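Local coordinates for capsid protein (Infectious hypodermal and hematopoietic necrosis virus, PDB 3N7X) that forms the calcium-binding, beta-barrel shell of a small icosahedral densovirus of shrimp, sixty copies of it building the particle, at residues 149-154 and 199-204; 160-165 and 181-186. All blocks are in the same frame, centred on the assembly; numbering follows the deposited sequence.

Interaction 1. Residues 149-154 and 199-204; sequences LEIFKD and FMEQMR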
loop_
_atom_site.group_PDB
_atom_site.type_symbol
_atom_site.label_atom_id
_atom_site.label_comp_id
_atom_site.label_asym_id
_atom_site.label_seq_id
_atom_site.Cartn_x
_atom_site.Cartn_y
_atom_site.Cartn_z
ATOM N N LEU A 149 -0.590 -95.290 -8.707
ATOM C CA LEU A 149 -0.898 -95.890 -7.418
ATOM C C LEU A 149 -2.101 -95.184 -6.794
ATOM O O LEU A 149 -2.268 -93.975 -6.965
ATOM C CB LEU A 149 0.313 -95.741 -6.495
ATOM C CG LEU A 149 0.263 -96.332 -5.084
ATOM C CD1 LEU A 149 0.300 -97.851 -5.157
ATOM C CD2 LEU A 149 1.448 -95.818 -4.277
ATOM N N GLU A 150 -2.938 -95.938 -6.084
ATOM C CA GLU A 150 -4.105 -95.362 -5.418
ATOM C C GLU A 150 -3.827 -95.315 -3.916
ATOM O O GLU A 150 -3.324 -96.282 -3.343
ATOM C CB GLU A 150 -5.359 -96.202 -5.685
ATOM C CG GLU A 150 -5.674 -96.399 -7.162
ATOM C CD GLU A 150 -6.976 -97.160 -7.408
ATOM O OE1 GLU A 150 -7.309 -98.066 -6.611
ATOM O OE2 GLU A 150 -7.655 -96.862 -8.416
ATOM N N ILE A 151 -4.141 -94.184 -3.289
ATOM C CA ILE A 151 -3.923 -94.004 -1.857
ATOM C C ILE A 151 -5.244 -93.642 -1.186
ATOM O O ILE A 151 -5.923 -92.699 -1.602
ATOM C CB ILE A 151 -2.878 -92.896 -1.610
ATOM C CG1 ILE A 151 -1.571 -93.275 -2.310
ATOM C CG2 ILE A 151 -2.652 -92.698 -0.118
ATOM C CD1 ILE A 151 -0.533 -92.186 -2.308
ATOM N N PHE A 152 -5.597 -94.392 -0.145
ATOM C CA PHE A 152 -6.855 -94.194 0.570
ATOM C C PHE A 152 -6.699 -93.910 2.066
ATOM O O PHE A 152 -5.680 -94.234 2.677
ATOM C CB PHE A 152 -7.725 -95.449 0.441
ATOM C CG PHE A 152 -7.986 -95.883 -0.976
ATOM C CD1 PHE A 152 -9.019 -95.313 -1.717
ATOM C CD2 PHE A 152 -7.219 -96.886 -1.561
ATOM C CE1 PHE A 152 -9.287 -95.739 -3.022
ATOM C CE2 PHE A 152 -7.477 -97.319 -2.862
ATOM C CZ PHE A 152 -8.513 -96.746 -3.594
ATOM N N LYS A 153 -7.742 -93.311 2.637
ATOM C CA LYS A 153 -7.836 -93.008 4.064
ATOM C C LYS A 153 -9.310 -93.226 4.394
ATOM O O LYS A 153 -10.190 -92.825 3.624
ATOM C CB LYS A 153 -7.466 -91.555 4.374
ATOM C CG LYS A 153 -5.990 -91.201 4.242
ATOM C CD LYS A 153 -5.782 -89.721 4.570
ATOM C CE LYS A 153 -4.342 -89.270 4.368
ATOM N NZ LYS A 153 -4.134 -87.852 4.789
ATOM N N ASP A 154 -9.580 -93.871 5.522
ATOM C CA ASP A 154 -10.953 -94.139 5.929
ATOM C C ASP A 154 -11.497 -92.946 6.704
ATOM O O ASP A 154 -11.559 -92.964 7.931
ATOM C CB ASP A 154 -10.995 -95.412 6.782
ATOM C CG ASP A 154 -12.373 -95.691 7.362
ATOM O OD1 ASP A 154 -13.382 -95.229 6.779
ATOM O OD2 ASP A 154 -12.444 -96.391 8.399
ATOM N N PHE A 199 -11.482 -90.742 1.445
ATOM C CA PHE A 199 -10.352 -90.007 0.902
ATOM C C PHE A 199 -9.616 -90.838 -0.134
ATOM O O PHE A 199 -9.363 -92.024 0.068
ATOM C CB PHE A 199 -9.374 -89.643 2.012
ATOM C CG PHE A 199 -8.084 -89.053 1.514
ATOM C CD1 PHE A 199 -7.920 -87.674 1.428
ATOM C CD2 PHE A 199 -7.030 -89.877 1.134
ATOM C CE1 PHE A 199 -6.713 -87.121 0.970
ATOM C CE2 PHE A 199 -5.825 -89.338 0.675
ATOM C CZ PHE A 199 -5.665 -87.958 0.594
ATOM N N MET A 200 -9.247 -90.206 -1.235
ATOM C CA MET A 200 -8.527 -90.912 -2.273
ATOM C C MET A 200 -7.703 -89.964 -3.122
ATOM O O MET A 200 -8.153 -88.873 -3.465
ATOM C CB MET A 200 -9.499 -91.668 -3.183
ATOM C CG MET A 200 -8.814 -92.259 -4.404
ATOM S SD MET A 200 -9.924 -92.926 -5.661
ATOM C CE MET A 200 -8.771 -93.868 -6.669
ATOM N N GLU A 201 -6.488 -90.382 -3.450
ATOM C CA GLU A 201 -5.633 -89.584 -4.307
ATOM C C GLU A 201 -4.732 -90.526 -5.080
ATOM O O GLU A 201 -4.557 -91.687 -4.696
ATOM C CB GLU A 201 -4.811 -88.568 -3.507
ATOM C CG GLU A 201 -3.619 -89.097 -2.744
ATOM C CD GLU A 201 -2.849 -87.967 -2.057
ATOM O OE1 GLU A 201 -2.422 -87.023 -2.763
ATOM O OE2 GLU A 201 -2.671 -88.014 -0.818
ATOM N N GLN A 202 -4.182 -90.033 -6.182
ATOM C CA GLN A 202 -3.319 -90.844 -7.022
ATOM C C GLN A 202 -1.875 -90.394 -6.935
ATOM O O GLN A 202 -1.593 -89.235 -6.634
ATOM C CB GLN A 202 -3.768 -90.748 -8.480
ATOM C CG GLN A 202 -5.220 -91.088 -8.717
ATOM C CD GLN A 202 -5.624 -90.893 -10.166
ATOM O OE1 GLN A 202 -4.792 -90.558 -11.015
ATOM N NE2 GLN A 202 -6.908 -91.107 -10.462
ATOM N N MET A 203 -0.960 -91.319 -7.194
ATOM C CA MET A 203 0.451 -90.992 -7.203
ATOM C C MET A 203 1.042 -91.547 -8.483
ATOM O O MET A 203 0.837 -92.716 -8.811
ATOM C CB MET A 203 1.186 -91.599 -6.017
ATOM C CG MET A 203 2.677 -91.288 -6.048
ATOM S SD MET A 203 3.610 -92.050 -4.710
ATOM C CE MET A 203 5.289 -91.385 -5.000
ATOM N N ARG A 204 1.758 -90.706 -9.217
ATOM C CA ARG A 204 2.388 -91.138 -10.451
ATOM C C ARG A 204 3.786 -90.560 -10.559
ATOM O O ARG A 204 4.236 -89.828 -9.678
ATOM C CB ARG A 204 1.543 -90.733 -11.662
ATOM C CG ARG A 204 0.787 -89.441 -11.485
ATOM C CD ARG A 204 0.147 -88.979 -12.795
ATOM N NE ARG A 204 -0.938 -89.837 -13.284
ATOM C CZ ARG A 204 -2.074 -90.060 -12.632
ATOM N NH1 ARG A 204 -2.272 -89.499 -11.447
ATOM N NH2 ARG A 204 -3.029 -90.810 -13.179
#

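Interaction 2. Residues 160-165 and 181-186; sequences NQLSTK and VTVQST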
loop_
_atom_site.group_PDB
_atom_site.type_symbol
_atom_site.label_atom_id
_atom_site.label_comp_id
_atom_site.label_asym_id
_atom_site.label_seq_id
_atom_site.Cartn_x
_atom_site.Cartn_y
_atom_site.Cartn_z
ATOM N N ASN A 160 -12.933 -100.072 12.243
ATOM C CA ASN A 160 -12.364 -99.819 13.562
ATOM C C ASN A 160 -11.089 -100.642 13.727
ATOM O O ASN A 160 -10.039 -100.121 14.110
ATOM C CB ASN A 160 -13.360 -100.212 14.653
ATOM C CG ASN A 160 -14.600 -99.340 14.652
ATOM O OD1 ASN A 160 -15.704 -99.809 14.939
ATOM N ND2 ASN A 160 -14.424 -98.059 14.339
ATOM N N GLN A 161 -11.185 -101.934 13.425
ATOM C CA GLN A 161 -10.047 -102.832 13.566
ATOM C C GLN A 161 -9.928 -103.828 12.413
ATOM O O GLN A 161 -10.909 -104.452 12.007
ATOM C CB GLN A 161 -10.164 -103.598 14.883
ATOM C CG GLN A 161 -8.970 -104.489 15.192
ATOM C CD GLN A 161 -9.198 -105.376 16.409
ATOM O OE1 GLN A 161 -9.695 -104.918 17.446
ATOM N NE2 GLN A 161 -8.824 -106.649 16.294
ATOM N N LEU A 162 -8.718 -103.988 11.893
ATOM C CA LEU A 162 -8.497 -104.914 10.794
ATOM C C LEU A 162 -7.315 -105.819 11.100
ATOM O O LEU A 162 -6.518 -105.536 11.997
ATOM C CB LEU A 162 -8.224 -104.146 9.503
ATOM C CG LEU A 162 -9.280 -103.117 9.098
ATOM C CD1 LEU A 162 -8.775 -102.345 7.890
ATOM C CD2 LEU A 162 -10.611 -103.802 8.793
ATOM N N SER A 163 -7.213 -106.910 10.347
ATOM C CA SER A 163 -6.117 -107.856 10.509
ATOM C C SER A 163 -5.289 -107.870 9.242
ATOM O O SER A 163 -5.801 -107.588 8.156
ATOM C CB SER A 163 -6.640 -109.273 10.758
ATOM O OG SER A 163 -7.199 -109.397 12.050
ATOM N N THR A 164 -4.008 -108.183 9.385
ATOM C CA THR A 164 -3.118 -108.272 8.240
ATOM C C THR A 164 -3.538 -109.526 7.477
ATOM O O THR A 164 -4.099 -110.450 8.070
ATOM C CB THR A 164 -1.669 -108.427 8.704
ATOM O OG1 THR A 164 -1.621 -109.375 9.776
ATOM C CG2 THR A 164 -1.117 -107.104 9.193
ATOM N N LYS A 165 -3.289 -109.565 6.171
ATOM C CA LYS A 165 -3.656 -110.741 5.391
ATOM C C LYS A 165 -2.921 -111.951 5.972
ATOM O O LYS A 165 -3.489 -113.032 6.108
ATOM C CB LYS A 165 -3.290 -110.556 3.919
ATOM C CG LYS A 165 -3.824 -111.663 3.025
ATOM C CD LYS A 165 -3.394 -111.479 1.580
ATOM C CE LYS A 165 -3.898 -112.611 0.701
ATOM N NZ LYS A 165 -3.428 -112.468 -0.710
ATOM N N VAL A 181 -3.388 -105.560 4.358
ATOM C CA VAL A 181 -4.393 -105.610 5.409
ATOM C C VAL A 181 -5.725 -105.931 4.744
ATOM O O VAL A 181 -6.062 -105.363 3.704
ATOM C CB VAL A 181 -4.497 -104.254 6.143
ATOM C CG1 VAL A 181 -5.701 -104.248 7.065
ATOM C CG2 VAL A 181 -3.233 -104.000 6.948
ATOM N N THR A 182 -6.477 -106.852 5.331
ATOM C CA THR A 182 -7.764 -107.221 4.767
ATOM C C THR A 182 -8.807 -106.199 5.195
ATOM O O THR A 182 -9.126 -106.085 6.377
ATOM C CB THR A 182 -8.190 -108.625 5.231
ATOM O OG1 THR A 182 -7.218 -109.582 4.791
ATOM C CG2 THR A 182 -9.546 -108.995 4.652
ATOM N N VAL A 183 -9.333 -105.455 4.228
ATOM C CA VAL A 183 -10.328 -104.432 4.515
ATOM C C VAL A 183 -11.767 -104.914 4.317
ATOM O O VAL A 183 -12.685 -104.408 4.958
ATOM C CB VAL A 183 -10.081 -103.172 3.652
ATOM C CG1 VAL A 183 -8.722 -102.582 3.979
ATOM C CG2 VAL A 183 -10.140 -103.524 2.187
ATOM N N GLN A 184 -11.955 -105.889 3.431
ATOM C CA GLN A 184 -13.276 -106.453 3.146
ATOM C C GLN A 184 -13.112 -107.882 2.666
ATOM O O GLN A 184 -12.971 -108.123 1.464
ATOM C CB GLN A 184 -13.993 -105.664 2.052
ATOM C CG GLN A 184 -14.882 -104.551 2.547
ATOM C CD GLN A 184 -15.837 -105.014 3.625
ATOM O OE1 GLN A 184 -16.351 -106.137 3.579
ATOM N NE2 GLN A 184 -16.092 -104.144 4.602
ATOM N N SER A 185 -13.141 -108.826 3.598
ATOM C CA SER A 185 -12.969 -110.236 3.258
ATOM C C SER A 185 -13.945 -110.751 2.202
ATOM O O SER A 185 -13.637 -111.701 1.489
ATOM C CB SER A 185 -13.084 -111.094 4.519
ATOM O OG SER A 185 -14.350 -110.917 5.129
ATOM N N THR A 186 -15.113 -110.121 2.091
ATOM C CA THR A 186 -16.114 -110.557 1.118
ATOM C C THR A 186 -16.171 -109.717 -0.158
ATOM O O THR A 186 -17.060 -109.914 -0.989
ATOM C CB THR A 186 -17.531 -110.550 1.737
ATOM O OG1 THR A 186 -17.917 -109.201 2.053
ATOM C CG2 THR A 186 -17.559 -111.395 3.002
HETATM O O HOH W 1 -9.401 -107.692 8.625
#

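Interaction 1. Residues 149-154 and 199-204
Lys153 and Phe199 lie side by side, pointing the same way, at one end of an antiparallel strand pair, 149-153 with 199-203, at the margin of an antiparallel sheet in this parvoviral beta-barrel capsid protein. Followed outward, Lys153 CB rests 3.6 Å from Phe199 CB, and CG comes to 3.5 Å from Phe199 CD2. CD then lies over one ring face, 3.9 Å from the centroid and offset toward the rim, a CH-pi contact, while CE passes CE2. NZ ends above the same face, 17° off the ring normal, in a cation-pi contact. CG anti to the carbonyl carbon (chi1 -71°) starts the extended lysine chain alongside the ring.

Six backbone hydrogen bonds join the strands in pairs at Leu149-Met203, Ile151-Glu201 and Lys153-Phe199; the last pair is the longest, at 3.3 Å for both Lys153 N to Phe199 O and Phe199 N to Lys153 O. On the face that carries Lys153 and Phe199, Ile151 CD1 touches Met203 CB, and the Glu201 carboxylate reaches Lys209 and Tyr211. On the face of Glu150, Phe152, Met200 and Gln202, the Phe152 and Met200 side chains run alongside each other, a Met-aromatic contact in which SD stands oblique to the ring. Glu150, bound to Arg267, Ser269 and Tyr55 of a neighbouring subunit, brings OE2 to 3.6 Å from Met200 CE.

Interaction 2. Residues 160-165 and 181-186
The end of an antiparallel strand pairing, 161-164 against 179-182, sets this contact, where the second strand runs out into the loop that begins at Val183. Thr164 and Val181 form a non-hydrogen-bonded pair with CA atoms 4.1 Å apart and diverging side chains. Next to it, Thr182 N donates to Ser163 O at 3.0 Å. Between the same two residues the return bond is replaced by a water, which accepts from Ser163 N at 2.9 Å and donates to Thr182 O at 2.8 Å, linking two polar backbone atoms where the strands separate.

Leu162 supplies most of the apolar contact. Its CB meets Val181 CG1 at 3.5 Å, the two side chains crossing at about a right angle. The branches then divide: CD1 touches Val181 CG1 and, at 3.9 Å, Val183 CG1, whereas CD2 comes to 3.6 Å from Thr182 O. Val181 CG1, anti to the backbone N (chi1 170°), also lies against Ser163 O, the same oxygen that accepts from Thr182 N.

At the other end Thr182 OG1 sits 3.8 Å from Lys165 CA, and Lys165 is joined by a backbone bond to Leu180. Strand 322-324 flanks 161-164 on the side away from 179-182, with backbone hydrogen bonding between Leu162 and Cys323, while Ser163 OG bonds to Lys322. This is the end of one antiparallel strand within the sheet, where the ladder gives way to a water bridge as 179-182 turns into a loop.

How the interactions relate
Both contacts belong to one seven-stranded antiparallel sheet: interaction 1 joins the outermost strand 199-203 to 149-153, while interaction 2 joins 179-182 to 161-164 near the other margin. Strands 149-153 and 161-164 follow each other in the chain, and residues 160-186 lie wholly inside the loop closed by interaction 1. Their centres are about 18 Å apart and the two contacts do not touch. Interaction 1 is mostly buried, buries about twice the surface, and runs as a regular ladder reached by two neighbouring subunits. Interaction 2, only partly buried, has a single direct backbone bond and relies on water and a small aliphatic cluster instead of aromatic, sulfur and charged side chains.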